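Local coordinates for protein Mypaa.01249.c (Mycobacterium paratuberculosis, PDB 3RD5) that is of unknown specific function but belongs to the short-chain dehydrogenase/reductase family and probably acts as an oxidoreductase, at residues H142-I147 and A164-K169; R133-S138 and R233-A238. All blocks are in the same frame, centred on the assembly; numbering follows the deposited sequence. Where two conformers were deposited one is given.

Contact 1 (H142-I147 and A164-K169); sequences HWPGRI and AYSQSK
Gln167 lays its aliphatic part against the Arg146 carbonyl oxygen and the Ile147 side chain. CG stands anti to the backbone N (chi1 -174°), and the chain runs on extended. CG therefore comes within 3.3 Å of Arg146 O, and the Ile147 side chain crosses that of the glutamine at about a right angle, its CD1 4.0 Å from Gln167 CG. Both ends of the amide are held beyond the contact, Gln167 OE1 by Asn148 N and Gln167 NE2 by Leu152 O, which fixes the flip of the group.

One residue earlier on the helix, Ser166 points at the loop. Its CB lies 3.6 Å from Gly145 CA, and Gly145 has no side chain to come between the loop and Ser166, while Pro144 CG rests 3.7 Å from Ser166 OG. That hydroxyl hydrogen-bonds to Ala141 O, with Trp162 O as a second acceptor.

The loop folds into a type I beta turn from His142 to Gly145 beside the helix, closed by Gly145 N to His142 O at 2.9 Å. His142 meets the helix through CB, 3.7 Å from Lys169 C. With CG set between the backbone N and carbonyl carbon (chi1 87°), its ring leads away from segment 164-169; ND1 bonds to Ser139 O and NE2 to Ser265 N, consistent with a proton on ND1.

No hydrogen bond joins the two segments directly. Tyr165 and Lys169 match the Tyr-x-x-x-Lys signature of the family, so the loop packs on the helix that carries this motif. Ile147 continues along helix 161-185 to Leu170, Ala171 and Leu174, whereas Tyr165 touches Gln111 and Asn115 of helix 110-126, and Lys169 touches Asn115.

Contact 2 (R133-S138 and R233-A238); sequences RVVTVS and RQTLYA
Val135 sets CG1 against the methyl of Ala238, 3.8 Å from its CB, where a strand of the Rossmann-type sheet meets a helix that covers one of its faces. Strand 133-137 is an interior strand, between the parallel strands 87-92 and 191-195. Helix 226-240 runs back over it; the axes of the two short segments approach to 9.1 Å and run nearly antiparallel, at 160°. Val135 CG1, anti to the backbone N (chi1 179°), also lies 4.2 Å from Thr235 CG2, and CG2 of the same valine reaches the Ala238 carbonyl. The small alanine and threonine form the side of the helix that faces the strand.

Further along, Val137 and Thr235 cross at about a right angle, with Val137 CG2 3.7 Å from Thr235 OG1. Thr235 also touches Thr32, so helix 27-38 lies alongside on this face. Thr136 points away from helix 226-240, its side chain against Asn172, Phe175 and Thr176 of helix 161-185: the strand is sandwiched between helices, as in an alpha/beta/alpha fold.

At the start of the strand Arg133 provides the polar tie. Its NH1 donates to Ala238 O near the end of the helix, 2.8 Å away with an N-H...O angle of 147°. The oxygen lies close to the guanidinium plane, and the donor is tilted from the carbonyl plane; NH1 is hydrogen-bonded to Gln241 O as well.

From the N terminus, strand 133-137 comes first and supplies one half of contact 2. The chain then passes through the loop 142-147, enters helix 161-185 and, at 164-169, closes contact 1 against that loop. It continues through strand 191-195 and an unmodelled stretch, 205-224, before helix 226-240 returns to the strand and closes contact 2. Contact 1 is thus nested inside the much longer loop of contact 2. The centres are about 19 Å apart, yet they join through Lys169, whose O is 2.8 Å from Ser138 OG and whose NZ is 3.0 Å from Val137 O, both probable hydrogen bonds linking helix 161-185 to the strand's end. NZ also hydrogen-bonds to Asn172 OD1.

Contact 1 (H142-I147 and A164-K169)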
loop_
_atom_site.group_PDB
_atom_site.type_symbol
_atom_site.label_atom_id
_atom_site.label_comp_id
_atom_site.label_asym_id
_atom_site.label_seq_id
_atom_site.Cartn_x
_atom_site.Cartn_y
_atom_site.Cartn_z
ATOM N N HIS A 142 12.743 -4.145 0.541
ATOM C CA HIS A 142 12.431 -5.209 -0.423
ATOM C C HIS A 142 13.668 -5.870 -1.016
ATOM O O HIS A 142 13.580 -7.029 -1.430
ATOM C CB HIS A 142 11.511 -4.723 -1.562
ATOM C CG HIS A 142 12.221 -4.109 -2.745
ATOM N ND1 HIS A 142 12.476 -2.752 -2.863
ATOM C CD2 HIS A 142 12.694 -4.679 -3.885
ATOM C CE1 HIS A 142 13.053 -2.523 -4.033
ATOM N NE2 HIS A 142 13.215 -3.677 -4.668
ATOM N N TRP A 143 14.774 -5.141 -1.070
ATOM C CA TRP A 143 15.960 -5.612 -1.823
ATOM C C TRP A 143 16.476 -6.979 -1.367
ATOM O O TRP A 143 16.688 -7.854 -2.205
ATOM C CB TRP A 143 17.036 -4.522 -1.831
ATOM C CG TRP A 143 16.826 -3.436 -2.839
ATOM C CD1 TRP A 143 16.157 -2.261 -2.682
ATOM C CD2 TRP A 143 17.331 -3.423 -4.205
ATOM N NE1 TRP A 143 16.177 -1.524 -3.868
ATOM C CE2 TRP A 143 16.903 -2.220 -4.793
ATOM C CE3 TRP A 143 18.144 -4.294 -4.939
ATOM C CZ2 TRP A 143 17.228 -1.878 -6.125
ATOM C CZ3 TRP A 143 18.460 -3.934 -6.275
ATOM C CH2 TRP A 143 17.999 -2.753 -6.817
ATOM N N PRO A 144 16.648 -7.210 -0.053
ATOM C CA PRO A 144 17.070 -8.565 0.381
ATOM C C PRO A 144 15.952 -9.573 0.506
ATOM O O PRO A 144 16.202 -10.737 0.904
ATOM C CB PRO A 144 17.688 -8.327 1.754
ATOM C CG PRO A 144 16.986 -7.061 2.261
ATOM C CD PRO A 144 16.818 -6.211 1.022
ATOM N N GLY A 145 14.722 -9.146 0.236
ATOM C CA GLY A 145 13.575 -10.028 0.416
ATOM C C GLY A 145 13.554 -11.166 -0.598
ATOM O O GLY A 145 14.080 -11.061 -1.684
ATOM N N ARG A 146 12.875 -12.253 -0.234
ATOM C CA ARG A 146 12.641 -13.381 -1.143
ATOM C C ARG A 146 11.267 -13.931 -0.818
ATOM O O ARG A 146 10.883 -14.034 0.345
ATOM C CB ARG A 146 13.656 -14.526 -0.929
ATOM C CG ARG A 146 15.096 -14.186 -0.974
ATOM C CD ARG A 146 15.919 -15.407 -0.502
ATOM N NE ARG A 146 17.347 -15.181 -0.705
ATOM C CZ ARG A 146 17.999 -15.346 -1.859
ATOM N NH1 ARG A 146 17.378 -15.769 -2.962
ATOM N NH2 ARG A 146 19.304 -15.091 -1.901
ATOM N N ILE A 147 10.520 -14.284 -1.843
ATOM C CA ILE A 147 9.226 -14.969 -1.673
ATOM C C ILE A 147 9.445 -16.450 -1.486
ATOM O O ILE A 147 10.105 -17.090 -2.302
ATOM C CB ILE A 147 8.317 -14.776 -2.879
ATOM C CG1 ILE A 147 8.083 -13.306 -3.186
ATOM C CG2 ILE A 147 6.977 -15.519 -2.664
ATOM C CD1 ILE A 147 7.518 -12.463 -2.008
ATOM N N ALA A 164 11.243 -11.030 7.341
ATOM C CA ALA A 164 9.779 -11.114 7.205
ATOM C C ALA A 164 9.202 -9.787 6.696
ATOM O O ALA A 164 8.307 -9.778 5.828
ATOM C CB ALA A 164 9.118 -11.569 8.535
ATOM N N TYR A 165 9.716 -8.661 7.199
ATOM C CA TYR A 165 9.407 -7.347 6.605
ATOM C C TYR A 165 9.753 -7.342 5.111
ATOM O O TYR A 165 8.934 -6.986 4.260
ATOM C CB TYR A 165 10.119 -6.214 7.334
ATOM C CG TYR A 165 9.631 -4.832 6.914
ATOM C CD1 TYR A 165 8.281 -4.475 7.014
ATOM C CD2 TYR A 165 10.498 -3.915 6.365
ATOM C CE1 TYR A 165 7.837 -3.230 6.617
ATOM C CE2 TYR A 165 10.068 -2.683 5.971
ATOM C CZ TYR A 165 8.741 -2.338 6.109
ATOM O OH TYR A 165 8.321 -1.078 5.656
ATOM N N SER A 166 10.969 -7.727 4.797
ATOM C CA SER A 166 11.452 -7.703 3.426
ATOM C C SER A 166 10.622 -8.570 2.503
ATOM O O SER A 166 10.322 -8.183 1.349
ATOM C CB SER A 166 12.913 -8.135 3.362
ATOM O OG SER A 166 13.777 -7.228 4.049
ATOM N N GLN A 167 10.188 -9.760 2.966
ATOM C CA GLN A 167 9.337 -10.593 2.130
ATOM C C GLN A 167 8.059 -9.836 1.780
ATOM O O GLN A 167 7.588 -9.877 0.638
ATOM C CB GLN A 167 8.988 -11.955 2.798
ATOM C CG GLN A 167 8.214 -12.872 1.864
ATOM C CD GLN A 167 7.727 -14.185 2.489
ATOM O OE1 GLN A 167 7.967 -15.262 1.911
ATOM N NE2 GLN A 167 6.922 -14.098 3.547
ATOM N N SER A 168 7.476 -9.178 2.782
ATOM C CA SER A 168 6.224 -8.453 2.571
ATOM C C SER A 168 6.362 -7.262 1.625
ATOM O O SER A 168 5.463 -6.977 0.839
ATOM C CB SER A 168 5.587 -8.038 3.916
ATOM O OG SER A 168 6.178 -6.896 4.497
ATOM N N LYS A 169 7.498 -6.590 1.725
ATOM C CA LYS A 169 7.787 -5.396 0.885
ATOM C C LYS A 169 8.101 -5.762 -0.556
ATOM O O LYS A 169 7.733 -5.068 -1.509
ATOM C CB LYS A 169 8.818 -4.506 1.550
ATOM C CG LYS A 169 8.362 -3.933 2.886
ATOM C CD LYS A 169 7.278 -2.885 2.715
ATOM C CE LYS A 169 5.988 -3.189 3.427
ATOM N NZ LYS A 169 4.967 -2.142 3.083
#

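Contact 2 (R133-S138 and R233-A238)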
loop_
_atom_site.group_PDB
_atom_site.type_symbol
_atom_site.label_atom_id
_atom_site.label_comp_id
_atom_site.label_asym_id
_atom_site.label_seq_id
_atom_site.Cartn_x
_atom_site.Cartn_y
_atom_site.Cartn_z
ATOM N N ARG A 133 -6.640 4.592 -9.909
ATOM C CA ARG A 133 -5.411 3.886 -9.620
ATOM C C ARG A 133 -5.329 3.311 -8.224
ATOM O O ARG A 133 -6.032 3.778 -7.285
ATOM C CB ARG A 133 -4.182 4.786 -9.864
ATOM C CG ARG A 133 -4.090 5.964 -8.915
ATOM C CD ARG A 133 -2.985 6.953 -9.239
ATOM N NE ARG A 133 -3.170 7.582 -10.559
ATOM C CZ ARG A 133 -2.341 8.480 -11.086
ATOM N NH1 ARG A 133 -1.208 8.785 -10.494
ATOM N NH2 ARG A 133 -2.632 8.996 -12.284
ATOM N N VAL A 134 -4.448 2.311 -8.091
ATOM C CA VAL A 134 -4.008 1.725 -6.821
ATOM C C VAL A 134 -2.551 2.105 -6.634
ATOM O O VAL A 134 -1.740 1.888 -7.525
ATOM C CB VAL A 134 -4.142 0.200 -6.850
ATOM C CG1 VAL A 134 -3.666 -0.403 -5.523
ATOM C CG2 VAL A 134 -5.608 -0.245 -7.183
ATOM N N VAL A 135 -2.208 2.647 -5.473
ATOM C CA VAL A 135 -0.816 2.949 -5.086
ATOM C C VAL A 135 -0.500 2.083 -3.888
ATOM O O VAL A 135 -1.164 2.224 -2.840
ATOM C CB VAL A 135 -0.624 4.426 -4.704
ATOM C CG1 VAL A 135 0.823 4.694 -4.285
ATOM C CG2 VAL A 135 -1.004 5.339 -5.888
ATOM N N THR A 136 0.542 1.235 -3.998
ATOM C CA THR A 136 0.970 0.386 -2.860
ATOM C C THR A 136 2.308 0.860 -2.356
ATOM O O THR A 136 3.234 1.042 -3.170
ATOM C CB THR A 136 0.984 -1.089 -3.312
ATOM O OG1 THR A 136 -0.338 -1.467 -3.747
ATOM C CG2 THR A 136 1.365 -2.012 -2.141
ATOM N N VAL A 137 2.425 1.048 -1.053
ATOM C CA VAL A 137 3.645 1.559 -0.446
ATOM C C VAL A 137 4.557 0.377 -0.098
ATOM O O VAL A 137 4.139 -0.533 0.631
ATOM C CB VAL A 137 3.358 2.496 0.750
ATOM C CG1 VAL A 137 4.673 3.138 1.231
ATOM C CG2 VAL A 137 2.335 3.605 0.346
ATOM N N SER A 138 5.798 0.404 -0.601
ATOM C CA SER A 138 6.826 -0.581 -0.315
ATOM C C SER A 138 7.989 0.047 0.463
ATOM O O SER A 138 7.785 0.979 1.252
ATOM C CB SER A 138 7.213 -1.244 -1.629
ATOM O OG SER A 138 8.169 -2.304 -1.450
ATOM N N ARG A 233 5.580 12.445 0.729
ATOM C CA ARG A 233 5.838 13.068 -0.565
ATOM C C ARG A 233 5.864 12.053 -1.699
ATOM O O ARG A 233 5.368 12.277 -2.794
ATOM C CB ARG A 233 7.153 13.828 -0.511
ATOM C CG ARG A 233 7.561 14.549 -1.796
ATOM C CD ARG A 233 8.995 15.083 -1.728
ATOM N NE ARG A 233 9.126 16.081 -0.693
ATOM C CZ ARG A 233 10.300 16.537 -0.269
ATOM N NH1 ARG A 233 11.415 16.030 -0.753
ATOM N NH2 ARG A 233 10.340 17.460 0.688
ATOM N N GLN A 234 6.501 10.925 -1.408
ATOM C CA GLN A 234 6.715 9.896 -2.418
ATOM C C GLN A 234 5.365 9.308 -2.842
ATOM O O GLN A 234 5.066 9.157 -4.046
ATOM C CB GLN A 234 7.677 8.830 -1.895
ATOM C CG GLN A 234 8.909 9.316 -1.112
ATOM C CD GLN A 234 9.728 10.378 -1.790
ATOM O OE1 GLN A 234 9.911 10.338 -3.027
ATOM N NE2 GLN A 234 10.268 11.333 -0.980
ATOM N N THR A 235 4.553 8.944 -1.860
ATOM C CA THR A 235 3.207 8.436 -2.121
ATOM C C THR A 235 2.344 9.457 -2.871
ATOM O O THR A 235 1.619 9.107 -3.796
ATOM C CB THR A 235 2.511 8.056 -0.829
ATOM O OG1 THR A 235 3.305 7.114 -0.103
ATOM C CG2 THR A 235 1.139 7.447 -1.087
ATOM N N LEU A 236 2.440 10.715 -2.452
ATOM C CA LEU A 236 1.626 11.783 -3.043
ATOM C C LEU A 236 1.946 12.008 -4.526
ATOM O O LEU A 236 1.071 12.290 -5.331
ATOM C CB LEU A 236 1.784 13.067 -2.207
ATOM C CG LEU A 236 1.134 13.036 -0.812
ATOM C CD1 LEU A 236 1.639 14.199 0.091
ATOM C CD2 LEU A 236 -0.404 13.027 -0.921
ATOM N N TYR A 237 3.229 11.861 -4.882
ATOM C CA TYR A 237 3.645 11.914 -6.279
ATOM C C TYR A 237 3.033 10.738 -7.070
ATOM O O TYR A 237 2.405 10.930 -8.114
ATOM C CB TYR A 237 5.173 11.902 -6.346
ATOM C CG TYR A 237 5.802 12.056 -7.712
ATOM C CD1 TYR A 237 5.943 10.966 -8.543
ATOM C CD2 TYR A 237 6.349 13.249 -8.107
ATOM C CE1 TYR A 237 6.636 11.053 -9.758
ATOM C CE2 TYR A 237 7.037 13.339 -9.317
ATOM C CZ TYR A 237 7.166 12.235 -10.107
ATOM O OH TYR A 237 7.865 12.347 -11.312
ATOM N N ALA A 238 3.131 9.524 -6.535
ATOM C CA ALA A 238 2.522 8.358 -7.183
ATOM C C ALA A 238 0.996 8.472 -7.308
ATOM O O ALA A 238 0.420 8.041 -8.297
ATOM C CB ALA A 238 2.890 7.067 -6.436
#